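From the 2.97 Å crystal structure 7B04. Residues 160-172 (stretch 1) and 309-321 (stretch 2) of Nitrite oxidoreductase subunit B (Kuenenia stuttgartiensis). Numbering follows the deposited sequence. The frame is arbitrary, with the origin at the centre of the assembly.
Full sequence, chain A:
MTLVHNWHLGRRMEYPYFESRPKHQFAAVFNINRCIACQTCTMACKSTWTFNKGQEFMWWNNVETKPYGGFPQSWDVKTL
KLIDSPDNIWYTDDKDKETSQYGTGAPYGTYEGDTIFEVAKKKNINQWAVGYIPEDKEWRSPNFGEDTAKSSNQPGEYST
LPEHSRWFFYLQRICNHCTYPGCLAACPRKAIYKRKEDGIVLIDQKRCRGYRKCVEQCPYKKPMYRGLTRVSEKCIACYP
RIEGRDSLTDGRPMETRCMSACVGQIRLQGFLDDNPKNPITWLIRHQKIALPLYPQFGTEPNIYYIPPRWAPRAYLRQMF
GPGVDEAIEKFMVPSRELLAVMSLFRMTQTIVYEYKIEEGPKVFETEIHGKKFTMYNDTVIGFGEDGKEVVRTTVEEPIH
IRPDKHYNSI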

ATOM      1  N   THR A 160      15.415   8.429  19.925  1.00 45.85           N
ATOM      2  CA  THR A 160      15.216   9.855  20.172  1.00 46.33           C
ATOM      3  C   THR A 160      16.118  10.653  19.234  1.00 48.61           C
ATOM      4  O   THR A 160      17.072  10.126  18.653  1.00 52.54           O
ATOM      5  CB  THR A 160      15.510  10.235  21.627  1.00 46.30           C
ATOM      6  OG1 THR A 160      15.194  11.618  21.830  1.00 48.63           O
ATOM      7  CG2 THR A 160      16.994  10.033  21.928  1.00 40.06           C
ATOM      8  N   LEU A 161      15.787  11.930  19.075  1.00 46.09           N
ATOM      9  CA  LEU A 161      16.653  12.841  18.355  1.00 49.55           C
ATOM     10  C   LEU A 161      17.878  13.135  19.221  1.00 52.74           C
ATOM     11  O   LEU A 161      17.805  13.091  20.452  1.00 51.22           O
ATOM     12  CB  LEU A 161      15.903  14.120  18.004  1.00 49.17           C
ATOM     13  CG  LEU A 161      14.832  14.048  16.908  1.00 48.58           C
ATOM     14  CD1 LEU A 161      14.058  15.353  16.841  1.00 42.94           C
ATOM     15  CD2 LEU A 161      15.417  13.715  15.535  1.00 52.12           C
ATOM     16  N   PRO A 162      19.019  13.476  18.605  1.00 51.54           N
ATOM     17  CA  PRO A 162      19.270  13.808  17.194  1.00 49.91           C
ATOM     18  C   PRO A 162      19.389  12.618  16.236  1.00 50.86           C
ATOM     19  O   PRO A 162      19.083  12.754  15.050  1.00 55.68           O
ATOM     20  CB  PRO A 162      20.631  14.525  17.268  1.00 44.62           C
ATOM     21  CG  PRO A 162      20.791  14.931  18.728  1.00 50.03           C
ATOM     22  CD  PRO A 162      20.197  13.791  19.440  1.00 49.37           C
ATOM     23  N   GLU A 163      19.775  11.449  16.750  1.00 42.30           N
ATOM     24  CA  GLU A 163      19.934  10.245  15.937  1.00 45.91           C
ATOM     25  C   GLU A 163      19.226   9.075  16.605  1.00 50.16           C
ATOM     26  O   GLU A 163      19.456   8.802  17.788  1.00 51.80           O
ATOM     27  CB  GLU A 163      21.412   9.890  15.722  1.00 46.43           C
ATOM     28  CG  GLU A 163      22.269  10.960  15.078  1.00 50.99           C
ATOM     29  CD  GLU A 163      23.742  10.578  15.082  1.00 60.39           C
ATOM     30  OE1 GLU A 163      24.041   9.490  15.605  1.00 62.55           O
ATOM     31  OE2 GLU A 163      24.594  11.349  14.586  1.00 63.29           O
ATOM     32  N   HIS A 164      18.386   8.381  15.843  1.00 52.74           N
ATOM     33  CA  HIS A 164      17.634   7.244  16.360  1.00 49.46           C
ATOM     34  C   HIS A 164      18.555   6.030  16.452  1.00 47.88           C
ATOM     35  O   HIS A 164      19.199   5.649  15.467  1.00 47.03           O
ATOM     36  CB  HIS A 164      16.458   6.911  15.448  1.00 47.11           C
ATOM     37  CG  HIS A 164      15.372   7.947  15.435  1.00 49.31           C
ATOM     38  ND1 HIS A 164      14.194   7.762  14.739  1.00 50.39           N
ATOM     39  CD2 HIS A 164      15.279   9.166  16.023  1.00 49.22           C
ATOM     40  CE1 HIS A 164      13.419   8.817  14.904  1.00 45.61           C
ATOM     41  NE2 HIS A 164      14.054   9.682  15.676  1.00 48.97           N
ATOM     42  N   SER A 165      18.619   5.419  17.637  1.00 52.04           N
ATOM     43  CA  SER A 165      19.385   4.185  17.800  1.00 52.82           C
ATOM     44  C   SER A 165      18.852   3.093  16.878  1.00 56.45           C
ATOM     45  O   SER A 165      19.612   2.454  16.143  1.00 56.62           O
ATOM     46  CB  SER A 165      19.346   3.731  19.262  1.00 54.69           C
ATOM     47  OG  SER A 165      18.018   3.425  19.650  1.00 57.44           O
ATOM     48  N   ARG A 166      17.542   2.871  16.905  1.00 53.12           N
ATOM     49  CA  ARG A 166      16.868   1.977  15.972  1.00 51.44           C
ATOM     50  C   ARG A 166      16.258   2.838  14.872  1.00 49.62           C
ATOM     51  O   ARG A 166      15.382   3.664  15.146  1.00 50.27           O
ATOM     52  CB  ARG A 166      15.796   1.152  16.688  1.00 46.39           C
ATOM     53  CG  ARG A 166      15.260  -0.037  15.903  1.00 46.70           C
ATOM     54  CD  ARG A 166      14.351  -0.885  16.782  1.00 47.23           C
ATOM     55  NE  ARG A 166      15.078  -1.497  17.890  1.00 47.38           N
ATOM     56  CZ  ARG A 166      14.504  -2.193  18.867  1.00 45.85           C
ATOM     57  NH1 ARG A 166      13.186  -2.331  18.900  1.00 46.07           N
ATOM     58  NH2 ARG A 166      15.246  -2.720  19.831  1.00 48.33           N
ATOM     59  N   TRP A 167      16.715   2.649  13.635  1.00 47.56           N
ATOM     60  CA  TRP A 167      16.392   3.613  12.595  1.00 44.35           C
ATOM     61  C   TRP A 167      16.291   2.949  11.232  1.00 43.64           C
ATOM     62  O   TRP A 167      16.868   1.887  10.983  1.00 42.63           O
ATOM     63  CB  TRP A 167      17.449   4.721  12.534  1.00 43.19           C
ATOM     64  CG  TRP A 167      18.796   4.210  12.106  1.00 47.37           C
ATOM     65  CD1 TRP A 167      19.771   3.699  12.911  1.00 51.78           C
ATOM     66  CD2 TRP A 167      19.307   4.146  10.768  1.00 46.13           C
ATOM     67  NE1 TRP A 167      20.860   3.327  12.161  1.00 52.05           N
ATOM     68  CE2 TRP A 167      20.600   3.591  10.841  1.00 48.27           C
ATOM     69  CE3 TRP A 167      18.800   4.510   9.517  1.00 40.75           C
ATOM     70  CZ2 TRP A 167      21.392   3.391   9.712  1.00 43.49           C
ATOM     71  CZ3 TRP A 167      19.587   4.309   8.398  1.00 41.85           C
ATOM     72  CH2 TRP A 167      20.869   3.756   8.503  1.00 40.57           C
ATOM     73  N   PHE A 168      15.547   3.611  10.350  1.00 41.40           N
ATOM     74  CA  PHE A 168      15.453   3.300   8.930  1.00 30.52           C
ATOM     75  C   PHE A 168      14.728   4.450   8.248  1.00 37.18           C
ATOM     76  O   PHE A 168      13.880   5.108   8.858  1.00 44.28           O
ATOM     77  CB  PHE A 168      14.728   1.969   8.672  1.00 32.54           C
ATOM     78  CG  PHE A 168      13.230   2.045   8.805  1.00 46.18           C
ATOM     79  CD1 PHE A 168      12.422   2.069   7.681  1.00 43.24           C
ATOM     80  CD2 PHE A 168      12.631   2.067  10.050  1.00 48.13           C
ATOM     81  CE1 PHE A 168      11.048   2.119   7.794  1.00 42.94           C
ATOM     82  CE2 PHE A 168      11.253   2.126  10.171  1.00 43.01           C
ATOM     83  CZ  PHE A 168      10.462   2.155   9.041  1.00 44.18           C
ATOM     84  N   PHE A 169      15.080   4.696   6.988  1.00 37.90           N
ATOM     85  CA  PHE A 169      14.461   5.763   6.214  1.00 35.76           C
ATOM     86  C   PHE A 169      14.275   5.282   4.784  1.00 33.37           C
ATOM     87  O   PHE A 169      14.733   4.201   4.402  1.00 37.02           O
ATOM     88  CB  PHE A 169      15.284   7.062   6.262  1.00 39.88           C
ATOM     89  CG  PHE A 169      16.601   6.988   5.536  1.00 34.57           C
ATOM     90  CD1 PHE A 169      17.737   6.531   6.181  1.00 38.60           C
ATOM     91  CD2 PHE A 169      16.706   7.396   4.214  1.00 36.87           C
ATOM     92  CE1 PHE A 169      18.951   6.468   5.520  1.00 44.08           C
ATOM     93  CE2 PHE A 169      17.916   7.334   3.547  1.00 41.41           C
ATOM     94  CZ  PHE A 169      19.039   6.870   4.202  1.00 49.41           C
ATOM     95  N   TYR A 170      13.596   6.101   3.988  1.00 32.82           N
ATOM     96  CA  TYR A 170      13.154   5.717   2.654  1.00 34.26           C
ATOM     97  C   TYR A 170      13.934   6.496   1.605  1.00 39.99           C
ATOM     98  O   TYR A 170      14.095   7.715   1.723  1.00 45.72           O
ATOM     99  CB  TYR A 170      11.653   5.956   2.491  1.00 31.31           C
ATOM    100  CG  TYR A 170      10.807   5.166   3.462  1.00 28.30           C
ATOM    101  CD1 TYR A 170      10.987   3.798   3.614  1.00 27.64           C
ATOM    102  CD2 TYR A 170       9.828   5.788   4.227  1.00 35.56           C
ATOM    103  CE1 TYR A 170      10.218   3.070   4.500  1.00 33.97           C
ATOM    104  CE2 TYR A 170       9.052   5.067   5.116  1.00 40.78           C
ATOM    105  CZ  TYR A 170       9.253   3.708   5.247  1.00 38.55           C
ATOM    106  OH  TYR A 170       8.487   2.981   6.126  1.00 28.34           O
ATOM    107  N   LEU A 171      14.414   5.791   0.584  1.00 36.61           N
ATOM    108  CA  LEU A 171      15.140   6.399  -0.522  1.00 31.06           C
ATOM    109  C   LEU A 171      14.341   6.197  -1.801  1.00 31.06           C
ATOM    110  O   LEU A 171      14.058   5.059  -2.187  1.00 32.20           O
ATOM    111  CB  LEU A 171      16.540   5.793  -0.657  1.00 31.06           C
ATOM    112  CG  LEU A 171      17.477   6.431  -1.681  1.00 32.44           C
ATOM    113  CD1 LEU A 171      17.665   7.912  -1.395  1.00 33.63           C
ATOM    114  CD2 LEU A 171      18.812   5.706  -1.680  1.00 33.29           C
ATOM    115  N   GLN A 172      13.979   7.300  -2.446  1.00 32.42           N
ATOM    116  CA  GLN A 172      13.128   7.299  -3.629  1.00 35.43           C
ATOM    117  C   GLN A 172      13.990   7.591  -4.849  1.00 28.40           C
ATOM    118  O   GLN A 172      14.553   8.685  -4.965  1.00 32.10           O
ATOM    119  CB  GLN A 172      12.008   8.331  -3.495  1.00 30.88           C
ATOM    120  CG  GLN A 172      11.361   8.374  -2.117  1.00 33.62           C
ATOM    121  CD  GLN A 172      12.142   9.217  -1.126  1.00 34.01           C
ATOM    122  OE1 GLN A 172      12.986  10.028  -1.512  1.00 33.98           O
ATOM    123  NE2 GLN A 172      11.876   9.020   0.158  1.00 34.68           N
ATOM    124  N   ARG A 309      16.089  13.840   9.291  1.00 41.99           N
ATOM    125  CA  ARG A 309      16.540  14.482  10.521  1.00 45.25           C
ATOM    126  C   ARG A 309      16.991  13.480  11.576  1.00 43.53           C
ATOM    127  O   ARG A 309      17.706  13.863  12.509  1.00 50.75           O
ATOM    128  CB  ARG A 309      15.430  15.369  11.086  1.00 40.99           C
ATOM    129  CG  ARG A 309      14.220  14.604  11.586  1.00 40.73           C
ATOM    130  CD  ARG A 309      13.268  15.509  12.346  1.00 41.75           C
ATOM    131  NE  ARG A 309      12.142  14.763  12.900  1.00 52.93           N
ATOM    132  CZ  ARG A 309      11.260  15.268  13.756  1.00 46.90           C
ATOM    133  NH1 ARG A 309      10.267  14.515  14.207  1.00 48.50           N
ATOM    134  NH2 ARG A 309      11.370  16.526  14.160  1.00 39.73           N
ATOM    135  N   TRP A 310      16.592  12.214  11.456  1.00 38.14           N
ATOM    136  CA  TRP A 310      16.735  11.244  12.532  1.00 41.55           C
ATOM    137  C   TRP A 310      17.787  10.178  12.267  1.00 46.77           C
ATOM    138  O   TRP A 310      18.130   9.432  13.191  1.00 51.57           O
ATOM    139  CB  TRP A 310      15.392  10.549  12.787  1.00 42.88           C
ATOM    140  CG  TRP A 310      14.948   9.722  11.622  1.00 36.50           C
ATOM    141  CD1 TRP A 310      15.189   8.394  11.419  1.00 37.57           C
ATOM    142  CD2 TRP A 310      14.201  10.173  10.488  1.00 36.55           C
ATOM    143  NE1 TRP A 310      14.631   7.989  10.232  1.00 37.72           N
ATOM    144  CE2 TRP A 310      14.017   9.062   9.641  1.00 39.75           C
ATOM    145  CE3 TRP A 310      13.665  11.407  10.109  1.00 33.71           C
ATOM    146  CZ2 TRP A 310      13.321   9.150   8.438  1.00 39.21           C
ATOM    147  CZ3 TRP A 310      12.974  11.492   8.915  1.00 32.29           C
ATOM    148  CH2 TRP A 310      12.808  10.369   8.093  1.00 38.79           C
ATOM    149  N   ALA A 311      18.300  10.080  11.050  1.00 46.10           N
ATOM    150  CA  ALA A 311      19.228   9.011  10.728  1.00 38.00           C
ATOM    151  C   ALA A 311      20.629   9.346  11.236  1.00 41.05           C
ATOM    152  O   ALA A 311      20.964  10.521  11.415  1.00 46.81           O
ATOM    153  CB  ALA A 311      19.265   8.777   9.222  1.00 43.02           C
ATOM    154  N   PRO A 312      21.452   8.332  11.496  1.00 37.77           N
ATOM    155  CA  PRO A 312      22.839   8.592  11.901  1.00 44.14           C
ATOM    156  C   PRO A 312      23.546   9.471  10.884  1.00 46.61           C
ATOM    157  O   PRO A 312      23.509   9.213   9.678  1.00 44.86           O
ATOM    158  CB  PRO A 312      23.455   7.191  11.962  1.00 41.42           C
ATOM    159  CG  PRO A 312      22.306   6.298  12.255  1.00 41.69           C
ATOM    160  CD  PRO A 312      21.126   6.897  11.542  1.00 39.04           C
ATOM    161  N   ARG A 313      24.188  10.531  11.381  1.00 44.25           N
ATOM    162  CA  ARG A 313      24.798  11.493  10.475  1.00 40.34           C
ATOM    163  C   ARG A 313      25.940  10.874   9.680  1.00 40.87           C
ATOM    164  O   ARG A 313      26.126  11.222   8.511  1.00 43.39           O
ATOM    165  CB  ARG A 313      25.292  12.712  11.256  1.00 40.30           C
ATOM    166  CG  ARG A 313      24.201  13.443  12.028  1.00 41.75           C
ATOM    167  CD  ARG A 313      23.301  14.248  11.105  1.00 41.60           C
ATOM    168  NE  ARG A 313      22.366  15.090  11.847  1.00 45.49           N
ATOM    169  CZ  ARG A 313      21.147  14.708  12.217  1.00 53.76           C
ATOM    170  NH1 ARG A 313      20.363  15.541  12.889  1.00 45.85           N
ATOM    171  NH2 ARG A 313      20.709  13.493  11.914  1.00 46.12           N
ATOM    172  N   ALA A 314      26.658   9.909  10.260  1.00 46.64           N
ATOM    173  CA  ALA A 314      27.760   9.268   9.545  1.00 47.83           C
ATOM    174  C   ALA A 314      27.266   8.564   8.288  1.00 43.45           C
ATOM    175  O   ALA A 314      27.857   8.702   7.211  1.00 42.04           O
ATOM    176  CB  ALA A 314      28.479   8.283  10.466  1.00 49.74           C
ATOM    177  N   TYR A 315      26.178   7.803   8.408  1.00 49.93           N
ATOM    178  CA  TYR A 315      25.599   7.152   7.239  1.00 43.98           C
ATOM    179  C   TYR A 315      25.120   8.185   6.224  1.00 36.70           C
ATOM    180  O   TYR A 315      25.298   8.007   5.013  1.00 39.25           O
ATOM    181  CB  TYR A 315      24.453   6.232   7.664  1.00 43.62           C
ATOM    182  CG  TYR A 315      23.896   5.355   6.560  1.00 46.69           C
ATOM    183  CD1 TYR A 315      24.556   4.201   6.156  1.00 46.04           C
ATOM    184  CD2 TYR A 315      22.700   5.678   5.929  1.00 44.70           C
ATOM    185  CE1 TYR A 315      24.046   3.396   5.149  1.00 41.92           C
ATOM    186  CE2 TYR A 315      22.183   4.881   4.924  1.00 41.52           C
ATOM    187  CZ  TYR A 315      22.859   3.744   4.538  1.00 43.93           C
ATOM    188  OH  TYR A 315      22.341   2.953   3.537  1.00 46.58           O
ATOM    189  N   LEU A 316      24.497   9.266   6.702  1.00 34.96           N
ATOM    190  CA  LEU A 316      23.962  10.281   5.798  1.00 37.61           C
ATOM    191  C   LEU A 316      25.061  11.010   5.026  1.00 43.01           C
ATOM    192  O   LEU A 316      24.899  11.278   3.828  1.00 39.21           O
ATOM    193  CB  LEU A 316      23.116  11.281   6.587  1.00 36.59           C
ATOM    194  CG  LEU A 316      21.794  10.811   7.201  1.00 40.20           C
ATOM    195  CD1 LEU A 316      20.988  12.008   7.682  1.00 47.39           C
ATOM    196  CD2 LEU A 316      20.987   9.985   6.210  1.00 36.11           C
ATOM    197  N   ARG A 317      26.186  11.345   5.679  1.00 46.85           N
ATOM    198  CA  ARG A 317      27.278  11.993   4.948  1.00 45.22           C
ATOM    199  C   ARG A 317      27.847  11.090   3.866  1.00 42.85           C
ATOM    200  O   ARG A 317      28.219  11.572   2.789  1.00 42.80           O
ATOM    201  CB  ARG A 317      28.423  12.448   5.863  1.00 46.10           C
ATOM    202  CG  ARG A 317      28.081  12.940   7.241  1.00 50.37           C
ATOM    203  CD  ARG A 317      29.369  13.141   8.017  1.00 47.73           C
ATOM    204  NE  ARG A 317      29.212  12.949   9.454  1.00 54.92           N
ATOM    205  CZ  ARG A 317      28.818  13.901  10.291  1.00 53.42           C
ATOM    206  NH1 ARG A 317      28.536  15.108   9.827  1.00 47.00           N
ATOM    207  NH2 ARG A 317      28.704  13.647  11.588  1.00 47.03           N
ATOM    208  N   GLN A 318      27.971   9.792   4.143  1.00 38.75           N
ATOM    209  CA  GLN A 318      28.522   8.889   3.143  1.00 38.97           C
ATOM    210  C   GLN A 318      27.593   8.741   1.945  1.00 44.81           C
ATOM    211  O   GLN A 318      28.061   8.432   0.843  1.00 42.58           O
ATOM    212  CB  GLN A 318      28.798   7.520   3.780  1.00 42.42           C
ATOM    213  CG  GLN A 318      28.537   6.335   2.863  1.00 40.20           C
ATOM    214  CD  GLN A 318      28.493   5.006   3.583  1.00 42.28           C
ATOM    215  OE1 GLN A 318      29.471   4.585   4.200  1.00 44.63           O
ATOM    216  NE2 GLN A 318      27.355   4.328   3.496  1.00 44.82           N
ATOM    217  N   MET A 319      26.309   9.046   2.114  1.00 40.20           N
ATOM    218  CA  MET A 319      25.320   8.904   1.055  1.00 34.85           C
ATOM    219  C   MET A 319      25.067  10.202   0.298  1.00 33.85           C
ATOM    220  O   MET A 319      24.866  10.170  -0.919  1.00 33.28           O
ATOM    221  CB  MET A 319      24.000   8.385   1.634  1.00 35.14           C
ATOM    222  CG  MET A 319      22.908   8.187   0.601  1.00 34.11           C
ATOM    223  SD  MET A 319      21.383   7.537   1.302  1.00 40.40           S
ATOM    224  CE  MET A 319      21.793   5.800   1.458  1.00 33.77           C
ATOM    225  N   PHE A 320      25.082  11.346   0.984  1.00 36.92           N
ATOM    226  CA  PHE A 320      24.748  12.623   0.363  1.00 36.59           C
ATOM    227  C   PHE A 320      25.890  13.632   0.414  1.00 39.05           C
ATOM    228  O   PHE A 320      25.696  14.787   0.016  1.00 43.09           O
ATOM    229  CB  PHE A 320      23.506  13.228   1.026  1.00 31.46           C
ATOM    230  CG  PHE A 320      22.291  12.350   0.956  1.00 39.25           C
ATOM    231  CD1 PHE A 320      21.634  12.146  -0.247  1.00 33.83           C
ATOM    232  CD2 PHE A 320      21.799  11.735   2.096  1.00 42.29           C
ATOM    233  CE1 PHE A 320      20.512  11.341  -0.311  1.00 39.04           C
ATOM    234  CE2 PHE A 320      20.678  10.929   2.038  1.00 38.61           C
ATOM    235  CZ  PHE A 320      20.033  10.732   0.833  1.00 42.42           C
ATOM    236  N   GLY A 321      27.069  13.236   0.883  1.00 41.17           N
ATOM    237  CA  GLY A 321      28.193  14.138   0.958  1.00 44.40           C
ATOM    238  C   GLY A 321      28.249  14.881   2.278  1.00 47.04           C
ATOM    239  O   GLY A 321      27.494  14.596   3.211  1.00 40.56           O
TER

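Residues 160-172 pack along the loop and helix of 309-321, and the contact buries 833 Å² in total. Arg 309 begins it. Leu 161 CD1 lies over one face of its guanidinium, 4.0 Å from Arg 309 NH2. Arg 309 O accepts hydrogen bonds from NH1 and NH2 of Arg 313.

Trp 310 has the largest covered area, 130 Å². Its backbone O accepts a hydrogen bond from His 164 N (2.9 Å, nearly straight). The same O takes a CA-H...O contact from Glu 163 CA at 3.4 Å. Trp 310 CB sits over the face of the His 164 ring, 3.3 Å from its centroid. At the indole edge, Trp 310 NE1 donates to Phe 168 O at 3.3 Å, so the buried ring nitrogen is satisfied.

Ala 311 is small, and its CB fits near both Trp 167 CE3 (4.3 Å) and Phe 169 CD1 (4.1 Å). Pro 312, the N-cap residue, lays its ring on Trp 167. Pro 312 CD is 3.4 Å from the centroid of the five-membered indole ring, a CH-pi contact over the face.

Arg 313 opens the helix. Its free backbone N donates a weak hydrogen bond to Glu 163 OE2 at 3.3 Å.

Tyr 315 points its CB toward stretch 1. Trp 167 CH2 lies over its ring face, 3.7 Å from Tyr 315 CD2, while Phe 169 CE1 meets the ring edge 3.6 Å from Tyr 315 CE2.

One turn on from Tyr 315, Met 319 SD reaches the edge of the Phe 169 ring, 3.8 Å from Phe 169 CZ. Met 319 CE approaches Leu 171 CD2 at 4.3 Å. Phe 320 CZ closes the apolar row, 4.3 Å from Leu 171 CD1. Gly 321 ends the helix with positive phi, which suits glycine.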